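Local coordinates for tubulin-like protein CetZ (Methanosaeta thermophila, PDB 3ZID) that binds GTP and probably hydrolyses it as a tubulin/FtsZ-family cytoskeletal protein that is probably involved in controlling archaeal cell shape, at residues Leu2-Gly13 against Asp102-Ser111; Ala135-Arg146 against Ala168-Gln177. All coordinates share one frame; numbering follows the deposited sequence.

In the fold
Contacts 1 and 2 are neighbouring parts of the parallel six-stranded sheet of the GTPase domain, their centres about 11 Å apart. Strands 105-111 and 136-143 lie side by side and join them: probable hydrogen bonds run from Val138 N to Ile106 O (2.7 Å) and from Ile106 N to Thr136 O (2.7 Å). Side chains add to the join, with Met109 CG 3.7 Å from Ile140 CG1. Both contacts end at GDP, at the C-terminal ends of their strands. Contact 1 holds the phosphates through Gln11 and Cys12 and an ester oxygen through Ser111, whereas contact 2 reads the guanine through Asn176, so the C-terminal end of one sheet grips both halves of the nucleotide.

Contact 1 of 2, residues Leu2-Gly13 against Asp102-Ser111. With GDP (guanosine-5'-diphosphate), chain C.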
# COMPACT_ATOMS: atom_id res chain seq x y z
N LEU A 2 -3.29 4.30 -21.94
CA LEU A 2 -3.36 4.71 -20.56
C LEU A 2 -2.02 5.30 -20.16
O LEU A 2 -1.00 4.65 -20.33
CB LEU A 2 -3.70 3.50 -19.69
CG LEU A 2 -4.18 3.79 -18.26
CD1 LEU A 2 -5.33 4.78 -18.28
CD2 LEU A 2 -4.57 2.50 -17.56
N ASN A 3 -2.01 6.54 -19.69
CA ASN A 3 -0.78 7.12 -19.14
C ASN A 3 -0.71 6.87 -17.64
O ASN A 3 -1.50 7.42 -16.87
CB ASN A 3 -0.72 8.62 -19.41
CG ASN A 3 -0.62 8.93 -20.88
OD1 ASN A 3 0.45 8.83 -21.48
ND2 ASN A 3 -1.75 9.31 -21.48
N VAL A 4 0.25 6.05 -17.23
CA VAL A 4 0.35 5.65 -15.84
C VAL A 4 1.64 6.17 -15.24
O VAL A 4 2.71 6.03 -15.83
CB VAL A 4 0.31 4.11 -15.69
CG1 VAL A 4 0.29 3.70 -14.20
CG2 VAL A 4 -0.90 3.54 -16.43
N LEU A 5 1.53 6.76 -14.06
CA LEU A 5 2.71 7.17 -13.33
C LEU A 5 2.80 6.34 -12.07
O LEU A 5 1.81 6.21 -11.33
CB LEU A 5 2.63 8.66 -12.98
CG LEU A 5 3.77 9.23 -12.12
CD1 LEU A 5 5.10 9.11 -12.84
CD2 LEU A 5 3.50 10.69 -11.74
N MET A 6 3.95 5.74 -11.81
CA MET A 6 4.17 5.04 -10.54
C MET A 6 5.31 5.68 -9.77
O MET A 6 6.40 5.84 -10.31
CB MET A 6 4.41 3.57 -10.76
CG MET A 6 3.27 2.93 -11.56
SD MET A 6 3.44 1.17 -11.76
CE MET A 6 2.91 0.58 -10.17
N LEU A 7 5.02 6.08 -8.53
CA LEU A 7 5.97 6.78 -7.66
C LEU A 7 6.26 5.93 -6.44
O LEU A 7 5.36 5.69 -5.63
CB LEU A 7 5.35 8.09 -7.18
CG LEU A 7 4.93 9.03 -8.29
CD1 LEU A 7 4.24 10.27 -7.73
CD2 LEU A 7 6.15 9.42 -9.10
N GLY A 8 7.50 5.48 -6.29
CA GLY A 8 7.87 4.67 -5.15
C GLY A 8 8.63 5.55 -4.17
O GLY A 8 9.74 5.96 -4.44
N VAL A 9 8.02 5.85 -3.02
CA VAL A 9 8.54 6.87 -2.10
C VAL A 9 9.06 6.25 -0.82
O VAL A 9 8.36 5.48 -0.15
CB VAL A 9 7.44 7.88 -1.78
CG1 VAL A 9 7.96 9.06 -0.96
CG2 VAL A 9 6.78 8.36 -3.08
N GLY A 10 10.31 6.56 -0.47
CA GLY A 10 10.92 5.94 0.70
C GLY A 10 11.47 4.58 0.34
O GLY A 10 11.28 4.10 -0.78
N GLN A 11 12.16 3.94 1.27
CA GLN A 11 12.79 2.65 0.97
C GLN A 11 11.81 1.56 0.50
O GLN A 11 12.04 0.88 -0.51
CB GLN A 11 13.57 2.14 2.18
CG GLN A 11 14.08 0.72 1.99
CD GLN A 11 15.26 0.42 2.87
OE1 GLN A 11 16.39 0.28 2.40
NE2 GLN A 11 15.01 0.32 4.17
N CYS A 12 10.72 1.38 1.26
CA CYS A 12 9.73 0.38 0.92
C CYS A 12 9.12 0.68 -0.45
O CYS A 12 9.10 -0.19 -1.33
CB CYS A 12 8.66 0.31 2.01
SG CYS A 12 7.26 -0.75 1.61
N GLY A 13 8.66 1.91 -0.64
CA GLY A 13 8.14 2.35 -1.92
C GLY A 13 9.15 2.15 -3.04
O GLY A 13 8.78 1.68 -4.11
N ASP A 102 1.47 14.13 -19.17
CA ASP A 102 0.18 13.95 -18.51
C ASP A 102 -0.01 12.51 -18.13
O ASP A 102 0.56 11.62 -18.74
CB ASP A 102 -0.98 14.40 -19.40
CG ASP A 102 -1.27 15.88 -19.31
OD1 ASP A 102 -0.92 16.49 -18.28
OD2 ASP A 102 -1.85 16.42 -20.27
N PHE A 103 -0.80 12.29 -17.09
CA PHE A 103 -1.11 10.95 -16.61
C PHE A 103 -2.58 10.84 -16.30
O PHE A 103 -3.18 11.77 -15.78
CB PHE A 103 -0.30 10.63 -15.37
CG PHE A 103 1.16 10.69 -15.61
CD1 PHE A 103 1.79 9.69 -16.33
CD2 PHE A 103 1.89 11.78 -15.18
CE1 PHE A 103 3.14 9.75 -16.59
CE2 PHE A 103 3.23 11.85 -15.43
CZ PHE A 103 3.87 10.83 -16.14
N ASP A 104 -3.13 9.67 -16.59
CA ASP A 104 -4.51 9.38 -16.26
C ASP A 104 -4.61 8.65 -14.91
O ASP A 104 -5.62 8.69 -14.24
CB ASP A 104 -5.12 8.51 -17.36
CG ASP A 104 -4.82 9.05 -18.75
OD1 ASP A 104 -5.13 10.24 -19.02
OD2 ASP A 104 -4.28 8.29 -19.58
N LEU A 105 -3.54 7.96 -14.54
CA LEU A 105 -3.58 7.07 -13.39
C LEU A 105 -2.24 7.16 -12.67
O LEU A 105 -1.18 6.97 -13.26
CB LEU A 105 -3.84 5.63 -13.87
CG LEU A 105 -3.83 4.51 -12.84
CD1 LEU A 105 -4.89 4.72 -11.78
CD2 LEU A 105 -4.05 3.17 -13.55
N ILE A 106 -2.29 7.41 -11.37
CA ILE A 106 -1.06 7.58 -10.60
C ILE A 106 -1.08 6.68 -9.38
O ILE A 106 -2.02 6.71 -8.59
CB ILE A 106 -0.84 9.08 -10.17
CG1 ILE A 106 -0.92 10.01 -11.40
CG2 ILE A 106 0.49 9.25 -9.45
CD1 ILE A 106 -0.76 11.53 -11.07
N PHE A 107 -0.05 5.86 -9.26
CA PHE A 107 0.15 5.07 -8.05
C PHE A 107 1.23 5.68 -7.20
O PHE A 107 2.32 5.95 -7.69
CB PHE A 107 0.50 3.62 -8.39
CG PHE A 107 -0.64 2.87 -9.05
CD1 PHE A 107 -1.73 2.44 -8.31
CD2 PHE A 107 -0.62 2.62 -10.42
CE1 PHE A 107 -2.80 1.74 -8.91
CE2 PHE A 107 -1.67 1.91 -11.04
CZ PHE A 107 -2.77 1.48 -10.29
N VAL A 108 0.90 5.92 -5.93
CA VAL A 108 1.88 6.40 -4.95
C VAL A 108 2.13 5.32 -3.91
O VAL A 108 1.27 5.00 -3.10
CB VAL A 108 1.42 7.70 -4.26
CG1 VAL A 108 2.49 8.19 -3.30
CG2 VAL A 108 1.14 8.77 -5.32
N MET A 109 3.31 4.74 -3.99
CA MET A 109 3.65 3.57 -3.21
C MET A 109 4.62 3.91 -2.11
O MET A 109 5.68 4.48 -2.36
CB MET A 109 4.23 2.52 -4.13
CG MET A 109 3.39 2.36 -5.38
SD MET A 109 4.16 1.17 -6.48
CE MET A 109 5.73 1.94 -6.74
N THR A 110 4.24 3.55 -0.89
CA THR A 110 5.01 3.87 0.29
C THR A 110 4.61 2.97 1.46
O THR A 110 3.48 2.44 1.50
CB THR A 110 4.81 5.36 0.70
OG1 THR A 110 5.52 5.61 1.91
CG2 THR A 110 3.34 5.64 0.98
N SER A 111 5.50 2.81 2.43
CA SER A 111 5.08 2.34 3.75
C SER A 111 4.50 3.52 4.53
O SER A 111 4.81 4.68 4.25
CB SER A 111 6.25 1.73 4.53
OG SER A 111 7.17 2.71 4.96
PB GDP C . 11.37 5.45 4.88
O1B GDP C . 10.07 5.85 4.20
O2B GDP C . 12.44 5.20 3.83
O3B GDP C . 11.79 6.57 5.81
O3A GDP C . 11.13 4.15 5.78
PA GDP C . 10.71 2.72 5.18
O1A GDP C . 11.84 1.75 5.26
O2A GDP C . 10.12 2.80 3.79
O5' GDP C . 9.53 2.36 6.19
C5' GDP C . 9.72 1.31 7.11
C4' GDP C . 8.49 0.41 7.05
O4' GDP C . 8.44 -0.18 5.75
C3' GDP C . 8.64 -0.70 8.05
O3' GDP C . 7.32 -1.12 8.40
C2' GDP C . 9.33 -1.77 7.24
O2' GDP C . 9.01 -3.05 7.76
C1' GDP C . 8.70 -1.58 5.87
N9 GDP C . 9.56 -1.91 4.73
C8 GDP C . 10.80 -1.44 4.48
N7 GDP C . 11.25 -1.92 3.30
C5 GDP C . 10.28 -2.71 2.79
C6 GDP C . 10.08 -3.50 1.57
O6 GDP C . 10.99 -3.58 0.73
N1 GDP C . 8.93 -4.14 1.42
C2 GDP C . 7.94 -4.08 2.33
N2 GDP C . 6.81 -4.78 2.08
N3 GDP C . 8.03 -3.37 3.48
C4 GDP C . 9.16 -2.68 3.74
O HOH W 1 8.21 3.60 2.15
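Asn3 O takes two backbone donors from the facing segment, Asp104 N at 2.8 Å and Leu105 N at 3.1 Å. The Asp104 carboxylate returns the grip: its OD2 accepts the Asn3 N-H at 2.9 Å, on the anti side and 31° out of the carboxylate plane, with a weak second bond from Asn3 ND2. Asn3 OD1 turns to Arg42 of strand 42-49. From here strands 3-9 and 105-111 run parallel, linked by a regular ladder that closes with Val9 N on Met109 O.

On the face bearing Leu5, that residue covers the Phe103 ring: Leu5 CB lies 3.6 Å from Phe103 CD1 and above the ring centre in a CH-pi contact. With CG anti to the backbone N (chi1 176°), the two methyls reach on to the far rim, Leu5 CD1 near Phe103 CZ and Leu5 CD2 near Phe103 CE2. On the opposite face Val4 CG1 meets the Phe107 ring edge at CD2 (4.0 Å), and Met6 CG comes to the same edge. Met6 bends at chi3 (78°), bringing CE to 3.9 Å from Met109 SD. Helix 186-210 packs over these methionines, while helix 117-131 covers Val9 and Val108.

Beyond the strands the glycine-rich turn, which corresponds to the T1 loop of tubulin, holds GDP. Cys12 N donates to GDP O2A at 3.0 Å. Gln11 N donates to GDP O2B, and Ser111 OG to GDP O5' at 2.7 Å. Water 1 donates to Val9 O and GDP O2A and accepts from Gly13 N and Ser111 N, tying both segments to the alpha phosphate. A CB on Gly10 would strike O1B, and one on Gly13 would strike Met109 O. Main-chain N-H groups at the start of helix 10-30, rather than charged side chains of these two segments, thus meet the phosphates, and the helix dipole probably helps to offset their negative charge.

Contact 2 of 2, residues Ala135-Arg146 against Ala168-Gln177; sequences ATIVPIAVLPFR and ADGMILVDNQ. With GDP (guanosine-5'-diphosphate), chain C.
Asn176 and Val142 meet beside the guanine, where the parallel strands 136-143 and 172-175 of a beta-alpha-beta crossover, connected through helix 150-165, end. The Asn176 amide pairs with the base in both senses, OD1 accepting from GDP N2 at 2.9 Å and ND2 donating to GDP N3 at 3.1 Å. Val142 CG1 presses on OD1 at 3.3 Å, and one face of the Phe145 ring takes Asn176 CB, offset toward the rim. The same ring approaches the ribose, CE2 lying 3.6 Å from GDP O2'.

Behind this shell Asn176 N donates to Leu143 O from above the carbonyl plane, and Asp175 caps the helix through OD1 to Gln177 N. A bend at chi2 (55°) turns the Gln177 amide back and brings OE1 to Arg146 N; the modelled bond is so short that its exact length is doubtful. With an alanine in place of Gln177, Arg146 N would probably lose this acceptor, and the loop after Phe145 would be freer to shift.

Along the strands, Leu143 N bonds straight to Val174 O, and Ile140 lies alongside Ile172, their CD1 methyls 3.5 Å apart. Pro139 CD rests on Ala168 CB at 3.5 Å. At the far end Asp169 OD1 forms a salt bridge with Lys222, while OD2 uses its anti lone pair to accept from Ile137 N at 2.7 Å.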
# COMPACT_ATOMS: atom_id res chain seq x y z
N ALA A 135 -7.07 13.00 -12.97
CA ALA A 135 -6.37 11.73 -12.72
C ALA A 135 -6.96 10.89 -11.59
O ALA A 135 -7.52 11.40 -10.62
CB ALA A 135 -4.90 12.00 -12.44
N THR A 136 -6.81 9.58 -11.73
CA THR A 136 -7.12 8.65 -10.66
C THR A 136 -5.82 8.44 -9.91
O THR A 136 -4.82 7.99 -10.49
CB THR A 136 -7.61 7.33 -11.23
OG1 THR A 136 -8.83 7.55 -11.94
CG2 THR A 136 -7.82 6.31 -10.10
N ILE A 137 -5.80 8.81 -8.63
CA ILE A 137 -4.58 8.76 -7.83
C ILE A 137 -4.77 7.77 -6.69
O ILE A 137 -5.64 7.96 -5.85
CB ILE A 137 -4.21 10.13 -7.27
CG1 ILE A 137 -4.13 11.15 -8.41
CG2 ILE A 137 -2.90 10.06 -6.50
CD1 ILE A 137 -3.67 12.54 -8.02
N VAL A 138 -3.96 6.72 -6.68
CA VAL A 138 -4.17 5.61 -5.76
C VAL A 138 -2.94 5.34 -4.90
O VAL A 138 -1.90 4.90 -5.39
CB VAL A 138 -4.49 4.33 -6.54
CG1 VAL A 138 -4.60 3.13 -5.60
CG2 VAL A 138 -5.77 4.51 -7.37
N PRO A 139 -3.05 5.63 -3.60
CA PRO A 139 -1.93 5.21 -2.76
C PRO A 139 -1.93 3.70 -2.50
O PRO A 139 -2.97 3.04 -2.35
CB PRO A 139 -2.15 6.00 -1.45
CG PRO A 139 -3.56 6.37 -1.45
CD PRO A 139 -3.95 6.56 -2.90
N ILE A 140 -0.72 3.15 -2.50
CA ILE A 140 -0.46 1.79 -2.07
C ILE A 140 0.24 1.92 -0.72
O ILE A 140 1.41 2.30 -0.66
CB ILE A 140 0.48 1.07 -3.04
CG1 ILE A 140 0.01 1.29 -4.48
CG2 ILE A 140 0.58 -0.40 -2.71
CD1 ILE A 140 -1.36 0.76 -4.75
N ALA A 141 -0.49 1.61 0.35
CA ALA A 141 0.00 1.86 1.72
C ALA A 141 0.45 0.58 2.43
O ALA A 141 -0.38 -0.28 2.74
CB ALA A 141 -1.06 2.54 2.52
N VAL A 142 1.75 0.46 2.69
CA VAL A 142 2.28 -0.75 3.34
C VAL A 142 2.33 -0.62 4.87
O VAL A 142 2.99 0.27 5.40
CB VAL A 142 3.67 -1.09 2.80
CG1 VAL A 142 4.22 -2.30 3.52
CG2 VAL A 142 3.62 -1.31 1.26
N LEU A 143 1.61 -1.51 5.56
CA LEU A 143 1.49 -1.47 7.03
C LEU A 143 2.63 -2.19 7.71
O LEU A 143 3.16 -3.15 7.15
CB LEU A 143 0.17 -2.12 7.48
CG LEU A 143 -1.05 -1.62 6.72
CD1 LEU A 143 -2.28 -2.38 7.17
CD2 LEU A 143 -1.22 -0.13 6.92
N PRO A 144 2.98 -1.78 8.95
CA PRO A 144 4.13 -2.35 9.65
C PRO A 144 3.92 -3.79 10.11
O PRO A 144 2.80 -4.26 10.16
CB PRO A 144 4.30 -1.42 10.87
CG PRO A 144 2.94 -0.90 11.13
CD PRO A 144 2.31 -0.75 9.76
N PHE A 145 5.02 -4.49 10.40
CA PHE A 145 4.96 -5.74 11.16
C PHE A 145 4.39 -5.44 12.54
O PHE A 145 4.66 -4.38 13.08
CB PHE A 145 6.34 -6.35 11.32
CG PHE A 145 6.97 -6.77 10.04
CD1 PHE A 145 6.43 -7.81 9.30
CD2 PHE A 145 8.12 -6.14 9.59
CE1 PHE A 145 7.02 -8.21 8.12
CE2 PHE A 145 8.73 -6.54 8.42
CZ PHE A 145 8.17 -7.58 7.67
N ARG A 146 3.59 -6.34 13.08
CA ARG A 146 2.94 -6.17 14.40
C ARG A 146 3.90 -5.76 15.52
O ARG A 146 3.62 -4.84 16.29
CB ARG A 146 2.22 -7.47 14.76
CG ARG A 146 1.53 -7.53 16.12
CD ARG A 146 0.80 -8.86 16.21
NE ARG A 146 -0.40 -8.81 15.37
CZ ARG A 146 -0.98 -9.87 14.81
NH1 ARG A 146 -0.46 -11.08 14.96
NH2 ARG A 146 -2.07 -9.71 14.06
N ALA A 168 -7.59 10.98 -1.73
CA ALA A 168 -7.16 10.27 -2.92
C ALA A 168 -8.29 9.36 -3.39
O ALA A 168 -9.34 9.32 -2.76
CB ALA A 168 -5.92 9.46 -2.61
N ASP A 169 -8.08 8.63 -4.47
CA ASP A 169 -9.08 7.67 -4.92
C ASP A 169 -8.87 6.32 -4.26
O ASP A 169 -8.37 5.37 -4.87
CB ASP A 169 -9.06 7.54 -6.44
CG ASP A 169 -9.27 8.88 -7.12
OD1 ASP A 169 -10.41 9.39 -7.08
OD2 ASP A 169 -8.29 9.43 -7.66
N GLY A 170 -9.22 6.22 -2.99
CA GLY A 170 -9.11 4.94 -2.34
C GLY A 170 -7.68 4.73 -1.91
O GLY A 170 -6.84 5.61 -2.01
N MET A 171 -7.42 3.54 -1.41
CA MET A 171 -6.10 3.23 -0.93
C MET A 171 -5.97 1.73 -0.94
O MET A 171 -6.88 1.02 -0.50
CB MET A 171 -5.93 3.82 0.48
CG MET A 171 -4.91 3.16 1.34
SD MET A 171 -4.39 4.25 2.68
CE MET A 171 -5.93 4.99 3.19
N ILE A 172 -4.88 1.23 -1.49
CA ILE A 172 -4.66 -0.20 -1.40
C ILE A 172 -3.79 -0.56 -0.21
O ILE A 172 -2.63 -0.18 -0.14
CB ILE A 172 -4.05 -0.76 -2.65
CG1 ILE A 172 -5.12 -0.82 -3.75
CG2 ILE A 172 -3.54 -2.19 -2.40
CD1 ILE A 172 -4.60 -0.62 -5.14
N LEU A 173 -4.35 -1.34 0.70
CA LEU A 173 -3.65 -1.72 1.92
C LEU A 173 -2.79 -2.96 1.70
O LEU A 173 -3.27 -3.95 1.20
CB LEU A 173 -4.66 -1.99 3.04
CG LEU A 173 -5.56 -0.83 3.46
CD1 LEU A 173 -6.57 -1.30 4.50
CD2 LEU A 173 -4.71 0.34 4.00
N VAL A 174 -1.54 -2.89 2.12
CA VAL A 174 -0.63 -4.02 2.09
C VAL A 174 -0.19 -4.28 3.54
O VAL A 174 0.47 -3.44 4.16
CB VAL A 174 0.61 -3.73 1.20
CG1 VAL A 174 1.51 -4.97 1.07
CG2 VAL A 174 0.17 -3.21 -0.18
N ASP A 175 -0.56 -5.44 4.07
CA ASP A 175 -0.27 -5.74 5.48
C ASP A 175 0.97 -6.61 5.62
O ASP A 175 0.91 -7.81 5.42
CB ASP A 175 -1.47 -6.43 6.12
CG ASP A 175 -1.28 -6.63 7.63
OD1 ASP A 175 -0.27 -6.17 8.20
OD2 ASP A 175 -2.18 -7.23 8.26
N ASN A 176 2.10 -5.99 5.98
CA ASN A 176 3.35 -6.75 6.12
C ASN A 176 3.19 -7.91 7.10
O ASN A 176 3.77 -8.98 6.90
CB ASN A 176 4.50 -5.84 6.60
CG ASN A 176 5.27 -5.19 5.45
OD1 ASN A 176 4.97 -5.41 4.27
ND2 ASN A 176 6.26 -4.37 5.81
N GLN A 177 2.40 -7.71 8.15
CA GLN A 177 2.27 -8.73 9.19
C GLN A 177 1.60 -9.97 8.66
O GLN A 177 2.12 -11.08 8.80
CB GLN A 177 1.49 -8.18 10.39
CG GLN A 177 1.44 -9.13 11.59
CD GLN A 177 2.82 -9.56 12.05
OE1 GLN A 177 3.70 -8.73 12.27
NE2 GLN A 177 3.01 -10.87 12.21
PB GDP C . 11.37 5.45 4.88
O1B GDP C . 10.07 5.85 4.20
O2B GDP C . 12.44 5.20 3.83
O3B GDP C . 11.79 6.57 5.81
O3A GDP C . 11.13 4.15 5.78
PA GDP C . 10.71 2.72 5.18
O1A GDP C . 11.84 1.75 5.26
O2A GDP C . 10.12 2.80 3.79
O5' GDP C . 9.53 2.36 6.19
C5' GDP C . 9.72 1.31 7.11
C4' GDP C . 8.49 0.41 7.05
O4' GDP C . 8.44 -0.18 5.75
C3' GDP C . 8.64 -0.70 8.05
O3' GDP C . 7.32 -1.12 8.40
C2' GDP C . 9.33 -1.77 7.24
O2' GDP C . 9.01 -3.05 7.76
C1' GDP C . 8.70 -1.58 5.87
N9 GDP C . 9.56 -1.91 4.73
C8 GDP C . 10.80 -1.44 4.48
N7 GDP C . 11.25 -1.92 3.30
C5 GDP C . 10.28 -2.71 2.79
C6 GDP C . 10.08 -3.50 1.57
O6 GDP C . 10.99 -3.58 0.73
N1 GDP C . 8.93 -4.14 1.42
C2 GDP C . 7.94 -4.08 2.33
N2 GDP C . 6.81 -4.78 2.08
N3 GDP C . 8.03 -3.37 3.48
C4 GDP C . 9.16 -2.68 3.74